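Long-range contacts in alpha-glucosidase YIHQ (Escherichia coli, PDB 5AEG), which hydrolyses the alpha-glycosidic bond of sulfoquinovosyl diacylglycerides and sulfoquinovosyl glycerol, releasing sulfoquinovose for sulfoglycolysis: residues Ser87-Ile95 with Leu105-His114; Tyr193-Asn204 with Ala216-Glu227. All blocks are in the same frame, centred on the assembly; numbering follows the deposited sequence.

Contact 1: Ser87-Ile95 with Leu105-His114; sequences SDISATLNI and LELQNDNLNH
Asp110 reaches Ser90 with its carboxylate folded back between its own backbone N and carbonyl carbon (chi1 51°). In this pose OD2 accepts the backbone N of Ser90 at 3.1 Å, from well above the carboxylate plane. The backbone answers in the other direction, Asp110 N giving its hydrogen to Ser90 O. The other carboxylate oxygen is gripped twice. His114 ND1 meets Asp110 OD1 at 2.7 Å, in the ring plane and on the syn lone pair, and Asn111 N comes to the same oxygen from the anti side. These bonds fix the rotation of the carboxylate and probably favour its charged form. A water joins Asp110 OD2 to Asp88 O. The His114 ring also touches Ile89, CE1 to CG2 at 4.0 Å.

The two strands form an antiparallel beta hairpin in the N-terminal domain of this family 31 glycosidase. Thr92 with Gln108 and Asn94 with Glu106 are its hydrogen-bonded pairs, each closed by two backbone bonds of 2.9 Å between N and O.

Ala91, Leu93, Ile95, Leu105, Leu107 and Asn109 share the buried face. Leu93 has CG anti to its backbone N (chi1 172°), which carries CD1 across to Leu105 CB at 3.9 Å and Leu107 CG at 4.1 Å. Ile95 and Leu105 lie side by side, CG1 against CD2 at 3.8 Å. Asn109 OD1 is buried near Ala91 CB without a polar partner. On the other face a water links Thr92 OG1 to Glu106 O.

Contact 2: Tyr193-Asn204 with Ala216-Glu227; sequences YYCHVDNSCYMN and ALWEDKATLRFE
Tyr194 and Glu227 form one of the polar side-chain contacts: Tyr194 OH donates to the anti lone pair of Glu227 OE1 at 2.6 Å. The ring and carboxylate planes are nearly perpendicular, and Glu227 N lies over the centre of one ring face. Arg102 makes a salt bridge with the same carboxylate oxygen. Asp198 and Arg225 form a salt bridge: NH2 approaches the syn lone pair of OD2 at 2.8 Å, close to the guanidinium plane. Asn199 has CG beside its backbone N (chi1 -59°), which turns its amide to Glu219 and the start of strand 221-228. ND2 gives two hydrogen bonds, to Lys221 O at 2.8 Å and to Glu219 OE1 at 3.0 Å, the second from above the carboxylate plane. OD1 receives a weak bond from Thr223 N. A water joins Glu219 OE1 to Ser200 N.

Backbone bonds build two antiparallel ladders in the N-terminal beta domain. Strand 193-197 pairs with 221-227, and 203-204 pairs with 216-217. The register slips by one residue in the loops between them. His196 and Arg225 exchange two bonds in the first ladder, as do Asn204 and Ala216 in the second.

Aromatic contacts lie at the outer end of the first ladder and at the start of the second. Tyr202 CD1 sits over the Trp218 ring, 3.2 Å from CE2, with the planes inclined at 36°. The sulfur of Cys195 lies 4.1 Å from the Phe226 ring centroid, obliquely above it, and the edge of that ring meets Tyr193 CD1.

Apolar packing fills the buried face. Val197 CG2 lies alongside Leu224 CD2 at 3.8 Å, while its CG1 points tip to tip at Leu217 CD2. Met203 SD also touches that leucine.

In the fold
Contact 1 and contact 2 are neighbours in the N-terminal beta domain, with centres about 14 Å apart. They join through strands 103-109 and 221-228, which run antiparallel side by side. Leu107 N lies 2.7 Å from Ala222 O and Leu105 N lies 2.8 Å from Leu224 O, both probable hydrogen bonds. The side chains of Leu105 and Phe226 also touch. Beside the start of strand 221-228, Gln108 NE2 bonds to Asp220 OD2, and Leu112 packs on the same aspartate. Both contacts lie away from the catalytic, substrate and calcium sites. The centre of contact 2 is about 19 Å from the centre of the chain, that of contact 1 about 33 Å. In contact 2, Ser200 OG bonds to Ile424 O of helix 422-444, in the TIM-barrel domain.

Contact 1: Ser87-Ile95 with Leu105-His114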
loop_
_atom_site.group_PDB
_atom_site.type_symbol
_atom_site.label_atom_id
_atom_site.label_comp_id
_atom_site.label_asym_id
_atom_site.label_seq_id
_atom_site.Cartn_x
_atom_site.Cartn_y
_atom_site.Cartn_z
ATOM N N SER A 87 -21.058 0.496 -39.697
ATOM C CA SER A 87 -22.439 0.230 -39.365
ATOM C C SER A 87 -22.675 -0.633 -38.166
ATOM O O SER A 87 -23.799 -0.658 -37.695
ATOM C CB SER A 87 -23.158 -0.500 -40.539
ATOM O OG SER A 87 -22.614 -1.789 -40.705
ATOM N N ASP A 88 -21.638 -1.316 -37.685
ATOM C CA ASP A 88 -21.757 -2.531 -36.855
ATOM C C ASP A 88 -21.027 -2.433 -35.473
ATOM O O ASP A 88 -21.155 -3.343 -34.691
ATOM C CB ASP A 88 -21.168 -3.777 -37.621
ATOM C CG ASP A 88 -19.674 -3.535 -38.130
ATOM O OD1 ASP A 88 -19.236 -2.352 -38.096
ATOM O OD2 ASP A 88 -18.928 -4.446 -38.622
ATOM N N ILE A 89 -20.216 -1.405 -35.207
ATOM C CA ILE A 89 -19.366 -1.364 -33.981
ATOM C C ILE A 89 -19.679 -0.053 -33.298
ATOM O O ILE A 89 -19.561 1.003 -33.933
ATOM C CB ILE A 89 -17.854 -1.419 -34.373
ATOM C CG1 ILE A 89 -17.615 -2.552 -35.348
ATOM C CG2 ILE A 89 -16.939 -1.566 -33.130
ATOM C CD1 ILE A 89 -16.486 -2.258 -36.333
ATOM N N SER A 90 -20.033 -0.094 -32.015
ATOM C CA SER A 90 -20.364 1.108 -31.346
ATOM C C SER A 90 -20.162 1.004 -29.848
ATOM O O SER A 90 -20.055 -0.125 -29.254
ATOM C CB SER A 90 -21.857 1.474 -31.648
ATOM O OG SER A 90 -22.675 0.477 -31.165
ATOM N N ALA A 91 -20.172 2.179 -29.224
ATOM C CA ALA A 91 -20.211 2.233 -27.757
ATOM C C ALA A 91 -20.934 3.514 -27.318
ATOM O O ALA A 91 -20.942 4.469 -28.062
ATOM C CB ALA A 91 -18.757 2.272 -27.218
ATOM N N THR A 92 -21.416 3.569 -26.103
ATOM C CA THR A 92 -22.054 4.816 -25.595
ATOM C C THR A 92 -21.286 5.357 -24.396
ATOM O O THR A 92 -20.781 4.587 -23.569
ATOM C CB THR A 92 -23.496 4.628 -25.129
ATOM O OG1 THR A 92 -23.481 3.631 -24.167
ATOM C CG2 THR A 92 -24.407 4.149 -26.272
ATOM N N LEU A 93 -21.173 6.668 -24.335
ATOM C CA LEU A 93 -20.555 7.358 -23.203
ATOM C C LEU A 93 -21.550 8.336 -22.662
ATOM O O LEU A 93 -21.977 9.258 -23.387
ATOM C CB LEU A 93 -19.292 8.090 -23.659
ATOM C CG LEU A 93 -18.650 9.010 -22.596
ATOM C CD1 LEU A 93 -18.135 8.145 -21.442
ATOM C CD2 LEU A 93 -17.586 9.887 -23.169
ATOM N N ASN A 94 -22.007 8.101 -21.448
ATOM C CA ASN A 94 -22.813 9.030 -20.733
ATOM C C ASN A 94 -21.948 9.946 -19.867
ATOM O O ASN A 94 -21.068 9.460 -19.104
ATOM C CB ASN A 94 -23.823 8.301 -19.854
ATOM C CG ASN A 94 -25.189 8.911 -19.979
ATOM O OD1 ASN A 94 -25.972 8.446 -20.808
ATOM N ND2 ASN A 94 -25.454 10.020 -19.247
ATOM N N ILE A 95 -22.250 11.232 -19.934
ATOM C CA ILE A 95 -21.543 12.297 -19.222
ATOM C C ILE A 95 -22.570 13.005 -18.366
ATOM O O ILE A 95 -23.662 13.459 -18.867
ATOM C CB ILE A 95 -20.947 13.289 -20.176
ATOM C CG1 ILE A 95 -19.989 12.607 -21.114
ATOM C CG2 ILE A 95 -20.228 14.468 -19.462
ATOM C CD1 ILE A 95 -19.401 13.566 -22.150
ATOM N N LEU A 105 -18.238 9.654 -15.888
ATOM C CA LEU A 105 -18.213 9.133 -17.263
ATOM C C LEU A 105 -18.556 7.678 -17.221
ATOM O O LEU A 105 -17.943 6.894 -16.476
ATOM C CB LEU A 105 -16.872 9.324 -17.968
ATOM C CG LEU A 105 -16.250 10.701 -18.066
ATOM C CD1 LEU A 105 -15.005 10.599 -18.976
ATOM C CD2 LEU A 105 -17.218 11.733 -18.617
ATOM N N GLU A 106 -19.564 7.278 -17.985
ATOM C CA GLU A 106 -20.023 5.893 -17.964
ATOM C C GLU A 106 -19.972 5.363 -19.388
ATOM O O GLU A 106 -20.785 5.771 -20.244
ATOM C CB GLU A 106 -21.447 5.792 -17.426
ATOM C CG GLU A 106 -21.602 6.047 -15.951
ATOM C CD GLU A 106 -23.062 6.301 -15.598
ATOM O OE1 GLU A 106 -23.627 7.287 -16.121
ATOM O OE2 GLU A 106 -23.632 5.512 -14.848
ATOM N N LEU A 107 -19.077 4.400 -19.626
ATOM C CA LEU A 107 -18.838 3.876 -20.956
ATOM C C LEU A 107 -19.410 2.482 -21.023
ATOM O O LEU A 107 -19.147 1.658 -20.144
ATOM C CB LEU A 107 -17.358 3.802 -21.178
ATOM C CG LEU A 107 -16.769 4.423 -22.374
ATOM C CD1 LEU A 107 -15.238 4.394 -22.197
ATOM C CD2 LEU A 107 -17.259 3.668 -23.592
ATOM N N GLN A 108 -20.172 2.177 -22.081
ATOM C CA GLN A 108 -20.640 0.818 -22.292
ATOM C C GLN A 108 -20.496 0.393 -23.768
ATOM O O GLN A 108 -21.050 1.040 -24.634
ATOM C CB GLN A 108 -22.079 0.700 -21.762
ATOM C CG GLN A 108 -22.774 -0.657 -21.968
ATOM C CD GLN A 108 -22.056 -1.827 -21.259
ATOM O OE1 GLN A 108 -22.076 -1.942 -20.030
ATOM N NE2 GLN A 108 -21.369 -2.683 -22.038
ATOM N N ASN A 109 -19.720 -0.660 -24.046
ATOM C CA ASN A 109 -19.490 -1.114 -25.391
ATOM C C ASN A 109 -20.805 -1.817 -25.849
ATOM O O ASN A 109 -21.560 -2.328 -25.006
ATOM C CB ASN A 109 -18.326 -2.074 -25.500
ATOM C CG ASN A 109 -16.989 -1.384 -25.336
ATOM O OD1 ASN A 109 -16.922 -0.167 -25.260
ATOM N ND2 ASN A 109 -15.898 -2.182 -25.292
ATOM N N ASP A 110 -21.018 -1.809 -27.154
ATOM C CA ASP A 110 -22.191 -2.458 -27.807
ATOM C C ASP A 110 -22.487 -3.826 -27.324
ATOM O O ASP A 110 -23.578 -4.162 -27.002
ATOM C CB ASP A 110 -22.004 -2.479 -29.357
ATOM C CG ASP A 110 -20.610 -3.067 -29.855
ATOM O OD1 ASP A 110 -19.716 -3.490 -28.999
ATOM O OD2 ASP A 110 -20.320 -3.049 -31.125
ATOM N N ASN A 111 -21.491 -4.670 -27.238
ATOM C CA ASN A 111 -21.725 -5.964 -26.586
ATOM C C ASN A 111 -20.527 -6.437 -25.764
ATOM O O ASN A 111 -19.343 -5.965 -25.998
ATOM C CB ASN A 111 -22.104 -6.976 -27.656
ATOM C CG ASN A 111 -20.993 -7.217 -28.647
ATOM O OD1 ASN A 111 -20.001 -7.893 -28.353
ATOM N ND2 ASN A 111 -21.132 -6.670 -29.815
ATOM N N LEU A 112 -20.842 -7.421 -24.913
ATOM C CA LEU A 112 -19.910 -8.063 -23.988
ATOM C C LEU A 112 -18.703 -8.630 -24.684
ATOM O O LEU A 112 -17.668 -8.710 -24.055
ATOM C CB LEU A 112 -20.563 -9.214 -23.166
ATOM C CG LEU A 112 -21.411 -8.927 -21.920
ATOM C CD1 LEU A 112 -21.812 -10.260 -21.272
ATOM C CD2 LEU A 112 -20.707 -8.038 -20.897
ATOM N N ASN A 113 -18.781 -8.962 -25.985
ATOM C CA ASN A 113 -17.621 -9.551 -26.648
ATOM C C ASN A 113 -16.520 -8.569 -26.893
ATOM O O ASN A 113 -15.385 -8.951 -27.082
ATOM C CB ASN A 113 -17.994 -10.245 -27.957
ATOM C CG ASN A 113 -18.909 -11.417 -27.704
ATOM O OD1 ASN A 113 -18.559 -12.283 -26.937
ATOM N ND2 ASN A 113 -20.112 -11.359 -28.206
ATOM N N HIS A 114 -16.870 -7.295 -26.879
ATOM C CA HIS A 114 -15.844 -6.277 -27.050
ATOM C C HIS A 114 -15.356 -5.971 -25.637
ATOM O O HIS A 114 -15.839 -5.055 -24.981
ATOM C CB HIS A 114 -16.366 -5.041 -27.754
ATOM C CG HIS A 114 -16.489 -5.230 -29.229
ATOM N ND1 HIS A 114 -17.552 -4.746 -29.953
ATOM C CD2 HIS A 114 -15.703 -5.885 -30.111
ATOM C CE1 HIS A 114 -17.404 -5.071 -31.225
ATOM N NE2 HIS A 114 -16.273 -5.730 -31.354
HETATM O O HOH W 1 -20.025 -5.215 -33.059
HETATM O O HOH W 2 -23.010 4.689 -21.464
#

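Contact 2: Tyr193-Asn204 with Ala216-Glu227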
loop_
_atom_site.group_PDB
_atom_site.type_symbol
_atom_site.label_atom_id
_atom_site.label_comp_id
_atom_site.label_asym_id
_atom_site.label_seq_id
_atom_site.Cartn_x
_atom_site.Cartn_y
_atom_site.Cartn_z
ATOM N N TYR A 193 -7.007 17.677 -10.152
ATOM C CA TYR A 193 -8.159 16.839 -10.124
ATOM C C TYR A 193 -7.664 15.444 -9.774
ATOM O O TYR A 193 -6.469 15.162 -9.930
ATOM C CB TYR A 193 -8.890 16.807 -11.443
ATOM C CG TYR A 193 -8.181 16.155 -12.613
ATOM C CD1 TYR A 193 -8.216 14.763 -12.788
ATOM C CD2 TYR A 193 -7.512 16.894 -13.568
ATOM C CE1 TYR A 193 -7.578 14.164 -13.885
ATOM C CE2 TYR A 193 -6.922 16.303 -14.688
ATOM C CZ TYR A 193 -6.958 14.883 -14.808
ATOM O OH TYR A 193 -6.294 14.242 -15.878
ATOM N N TYR A 194 -8.591 14.611 -9.406
ATOM C CA TYR A 194 -8.315 13.162 -9.319
ATOM C C TYR A 194 -9.226 12.483 -10.256
ATOM O O TYR A 194 -10.347 12.985 -10.539
ATOM C CB TYR A 194 -8.580 12.624 -7.899
ATOM C CG TYR A 194 -10.033 12.525 -7.346
ATOM C CD1 TYR A 194 -10.935 11.578 -7.818
ATOM C CD2 TYR A 194 -10.486 13.354 -6.315
ATOM C CE1 TYR A 194 -12.241 11.526 -7.332
ATOM C CE2 TYR A 194 -11.802 13.278 -5.825
ATOM C CZ TYR A 194 -12.682 12.385 -6.365
ATOM O OH TYR A 194 -14.000 12.231 -5.939
ATOM N N CYS A 195 -8.769 11.330 -10.751
ATOM C CA CYS A 195 -9.625 10.418 -11.521
ATOM C C CYS A 195 -9.683 9.049 -10.858
ATOM O O CYS A 195 -8.623 8.489 -10.556
ATOM C CB CYS A 195 -9.031 10.307 -12.893
ATOM S SG CYS A 195 -9.786 9.041 -13.926
ATOM N N HIS A 196 -10.876 8.555 -10.566
ATOM C CA HIS A 196 -11.077 7.258 -9.937
ATOM C C HIS A 196 -11.936 6.351 -10.838
ATOM O O HIS A 196 -13.008 6.778 -11.312
ATOM C CB HIS A 196 -11.755 7.386 -8.597
ATOM C CG HIS A 196 -12.054 6.060 -7.974
ATOM N ND1 HIS A 196 -11.056 5.185 -7.603
ATOM C CD2 HIS A 196 -13.224 5.412 -7.749
ATOM C CE1 HIS A 196 -11.596 4.084 -7.121
ATOM N NE2 HIS A 196 -12.919 4.187 -7.217
ATOM N N VAL A 197 -11.484 5.133 -11.095
ATOM C CA VAL A 197 -12.174 4.201 -12.019
ATOM C C VAL A 197 -12.752 3.056 -11.165
ATOM O O VAL A 197 -12.068 2.428 -10.319
ATOM C CB VAL A 197 -11.290 3.710 -13.139
ATOM C CG1 VAL A 197 -11.985 2.686 -14.056
ATOM C CG2 VAL A 197 -10.714 4.840 -13.967
ATOM N N ASP A 198 -14.021 2.759 -11.358
ATOM C CA ASP A 198 -14.675 1.779 -10.492
ATOM C C ASP A 198 -14.276 0.366 -10.817
ATOM O O ASP A 198 -14.350 -0.519 -9.967
ATOM C CB ASP A 198 -16.213 1.823 -10.594
ATOM C CG ASP A 198 -16.815 2.977 -9.877
ATOM O OD1 ASP A 198 -16.173 3.681 -9.061
ATOM O OD2 ASP A 198 -18.020 3.162 -10.090
ATOM N N ASN A 199 -13.839 0.107 -11.995
ATOM C CA ASN A 199 -13.635 -1.305 -12.338
ATOM C C ASN A 199 -12.527 -2.015 -11.511
ATOM O O ASN A 199 -11.626 -1.350 -10.973
ATOM C CB ASN A 199 -13.170 -1.321 -13.764
ATOM C CG ASN A 199 -14.159 -0.686 -14.741
ATOM O OD1 ASN A 199 -14.580 0.473 -14.559
ATOM N ND2 ASN A 199 -14.454 -1.445 -15.842
ATOM N N SER A 200 -12.522 -3.339 -11.511
ATOM C CA SER A 200 -11.422 -4.137 -10.906
ATOM C C SER A 200 -10.759 -5.084 -11.887
ATOM O O SER A 200 -9.926 -5.894 -11.525
ATOM C CB SER A 200 -11.912 -4.847 -9.653
ATOM O OG SER A 200 -12.847 -5.835 -10.033
ATOM N N CYS A 201 -11.093 -4.989 -13.166
ATOM C CA CYS A 201 -10.394 -5.699 -14.216
ATOM C C CYS A 201 -8.946 -5.285 -14.345
ATOM O O CYS A 201 -8.574 -4.231 -13.790
ATOM C CB CYS A 201 -11.118 -5.499 -15.576
ATOM S SG CYS A 201 -11.232 -3.749 -16.059
ATOM N N TYR A 202 -8.123 -6.064 -15.089
ATOM C CA TYR A 202 -6.814 -5.595 -15.527
ATOM C C TYR A 202 -6.951 -4.228 -16.154
ATOM O O TYR A 202 -7.886 -4.021 -16.963
ATOM C CB TYR A 202 -6.201 -6.550 -16.512
ATOM C CG TYR A 202 -4.853 -6.097 -17.002
ATOM C CD1 TYR A 202 -4.744 -5.243 -18.069
ATOM C CD2 TYR A 202 -3.639 -6.430 -16.297
ATOM C CE1 TYR A 202 -3.532 -4.817 -18.540
ATOM C CE2 TYR A 202 -2.407 -5.982 -16.778
ATOM C CZ TYR A 202 -2.361 -5.181 -17.881
ATOM O OH TYR A 202 -1.145 -4.792 -18.357
ATOM N N MET A 203 -6.052 -3.304 -15.815
ATOM C CA MET A 203 -5.986 -1.983 -16.487
ATOM C C MET A 203 -4.540 -1.628 -16.637
ATOM O O MET A 203 -3.709 -2.167 -15.956
ATOM C CB MET A 203 -6.723 -0.930 -15.631
ATOM C CG MET A 203 -8.215 -1.117 -15.620
ATOM S SD MET A 203 -9.073 0.194 -14.674
ATOM C CE MET A 203 -9.518 -0.734 -13.308
ATOM N N ASN A 204 -4.238 -0.741 -17.552
ATOM C CA ASN A 204 -2.962 -0.210 -17.768
ATOM C C ASN A 204 -3.131 1.297 -17.947
ATOM O O ASN A 204 -3.813 1.738 -18.889
ATOM C CB ASN A 204 -2.302 -0.790 -19.022
ATOM C CG ASN A 204 -0.861 -0.314 -19.179
ATOM O OD1 ASN A 204 -0.531 0.789 -18.836
ATOM N ND2 ASN A 204 -0.034 -1.127 -19.729
ATOM N N ALA A 216 -6.216 1.953 -20.502
ATOM C CA ALA A 216 -6.626 0.689 -21.087
ATOM C C ALA A 216 -7.326 -0.187 -20.063
ATOM O O ALA A 216 -6.806 -0.392 -18.939
ATOM C CB ALA A 216 -5.474 -0.013 -21.720
ATOM N N LEU A 217 -8.530 -0.669 -20.418
ATOM C CA LEU A 217 -9.279 -1.554 -19.564
ATOM C C LEU A 217 -9.585 -2.881 -20.279
ATOM O O LEU A 217 -9.919 -2.901 -21.483
ATOM C CB LEU A 217 -10.624 -0.965 -19.094
ATOM C CG LEU A 217 -10.654 0.316 -18.309
ATOM C CD1 LEU A 217 -10.702 1.477 -19.222
ATOM C CD2 LEU A 217 -11.855 0.303 -17.398
ATOM N N TRP A 218 -9.512 -3.978 -19.528
ATOM C CA TRP A 218 -9.917 -5.291 -20.036
ATOM C C TRP A 218 -11.334 -5.561 -19.606
ATOM O O TRP A 218 -11.621 -6.477 -18.818
ATOM C CB TRP A 218 -8.978 -6.377 -19.560
ATOM C CG TRP A 218 -7.658 -6.270 -20.205
ATOM C CD1 TRP A 218 -7.193 -5.218 -20.902
ATOM C CD2 TRP A 218 -6.558 -7.205 -20.103
ATOM N NE1 TRP A 218 -5.936 -5.474 -21.367
ATOM C CE2 TRP A 218 -5.505 -6.673 -20.839
ATOM C CE3 TRP A 218 -6.406 -8.467 -19.519
ATOM C CZ2 TRP A 218 -4.289 -7.353 -21.007
ATOM C CZ3 TRP A 218 -5.180 -9.140 -19.663
ATOM C CH2 TRP A 218 -4.156 -8.589 -20.410
ATOM N N GLU A 219 -12.250 -4.736 -20.072
ATOM C CA GLU A 219 -13.661 -4.928 -19.800
ATOM C C GLU A 219 -14.444 -4.203 -20.921
ATOM O O GLU A 219 -13.872 -3.448 -21.698
ATOM C CB GLU A 219 -14.077 -4.396 -18.438
ATOM C CG GLU A 219 -15.238 -5.136 -17.808
ATOM C CD GLU A 219 -15.393 -4.952 -16.322
ATOM O OE1 GLU A 219 -14.471 -4.456 -15.589
ATOM O OE2 GLU A 219 -16.490 -5.321 -15.854
ATOM N N ASP A 220 -15.716 -4.564 -21.034
ATOM C CA ASP A 220 -16.646 -3.954 -21.964
ATOM C C ASP A 220 -17.356 -2.762 -21.466
ATOM O O ASP A 220 -18.142 -2.140 -22.226
ATOM C CB ASP A 220 -17.705 -5.036 -22.317
ATOM C CG ASP A 220 -18.557 -5.403 -21.101
ATOM O OD1 ASP A 220 -18.013 -5.971 -20.138
ATOM O OD2 ASP A 220 -19.727 -5.009 -21.022
ATOM N N LYS A 221 -17.105 -2.352 -20.213
ATOM C CA LYS A 221 -17.703 -1.160 -19.675
ATOM C C LYS A 221 -16.701 -0.487 -18.767
ATOM O O LYS A 221 -15.754 -1.128 -18.283
ATOM C CB LYS A 221 -18.953 -1.525 -18.892
ATOM C CG LYS A 221 -18.749 -2.233 -17.542
ATOM C CD LYS A 221 -19.991 -2.995 -17.039
ATOM C CE LYS A 221 -20.334 -2.780 -15.564
ATOM N NZ LYS A 221 -19.330 -3.210 -14.541
ATOM N N ALA A 222 -16.888 0.797 -18.549
ATOM C CA ALA A 222 -16.050 1.534 -17.591
ATOM C C ALA A 222 -16.802 2.659 -16.952
ATOM O O ALA A 222 -17.589 3.345 -17.622
ATOM C CB ALA A 222 -14.864 2.061 -18.312
ATOM N N THR A 223 -16.527 2.903 -15.680
ATOM C CA THR A 223 -17.069 4.053 -14.980
ATOM C C THR A 223 -15.926 4.822 -14.333
ATOM O O THR A 223 -15.187 4.219 -13.513
ATOM C CB THR A 223 -17.986 3.582 -13.875
ATOM O OG1 THR A 223 -19.091 2.849 -14.464
ATOM C CG2 THR A 223 -18.498 4.764 -13.111
ATOM N N LEU A 224 -15.800 6.091 -14.694
ATOM C CA LEU A 224 -14.744 6.970 -14.185
ATOM C C LEU A 224 -15.377 8.187 -13.492
ATOM O O LEU A 224 -16.343 8.752 -13.995
ATOM C CB LEU A 224 -13.890 7.502 -15.334
ATOM C CG LEU A 224 -13.283 6.502 -16.296
ATOM C CD1 LEU A 224 -14.281 6.126 -17.411
ATOM C CD2 LEU A 224 -11.973 7.028 -16.865
ATOM N N ARG A 225 -14.798 8.630 -12.397
ATOM C CA ARG A 225 -15.305 9.800 -11.663
ATOM C C ARG A 225 -14.175 10.747 -11.476
ATOM O O ARG A 225 -13.048 10.314 -11.220
ATOM C CB ARG A 225 -15.735 9.406 -10.280
ATOM C CG ARG A 225 -17.121 8.782 -10.175
ATOM C CD ARG A 225 -17.221 8.075 -8.805
ATOM N NE ARG A 225 -17.824 6.775 -8.963
ATOM C CZ ARG A 225 -19.118 6.611 -9.143
ATOM N NH1 ARG A 225 -19.916 7.663 -9.111
ATOM N NH2 ARG A 225 -19.598 5.411 -9.337
ATOM N N PHE A 226 -14.464 12.050 -11.569
ATOM C CA PHE A 226 -13.446 13.107 -11.398
ATOM C C PHE A 226 -13.965 14.171 -10.440
ATOM O O PHE A 226 -15.229 14.452 -10.366
ATOM C CB PHE A 226 -13.082 13.821 -12.678
ATOM C CG PHE A 226 -12.647 12.961 -13.805
ATOM C CD1 PHE A 226 -13.544 12.123 -14.449
ATOM C CD2 PHE A 226 -11.347 13.033 -14.281
ATOM C CE1 PHE A 226 -13.156 11.382 -15.516
ATOM C CE2 PHE A 226 -10.947 12.299 -15.365
ATOM C CZ PHE A 226 -11.868 11.452 -15.986
ATOM N N GLU A 227 -13.064 14.731 -9.631
ATOM C CA GLU A 227 -13.378 15.984 -8.903
ATOM C C GLU A 227 -12.165 16.825 -8.971
ATOM O O GLU A 227 -11.047 16.309 -9.006
ATOM C CB GLU A 227 -13.687 15.818 -7.460
ATOM C CG GLU A 227 -15.067 15.520 -7.077
ATOM C CD GLU A 227 -15.278 15.491 -5.572
ATOM O OE1 GLU A 227 -14.963 14.439 -4.954
ATOM O OE2 GLU A 227 -15.890 16.454 -5.035
HETATM O O HOH W 3 -14.653 -4.440 -12.972
#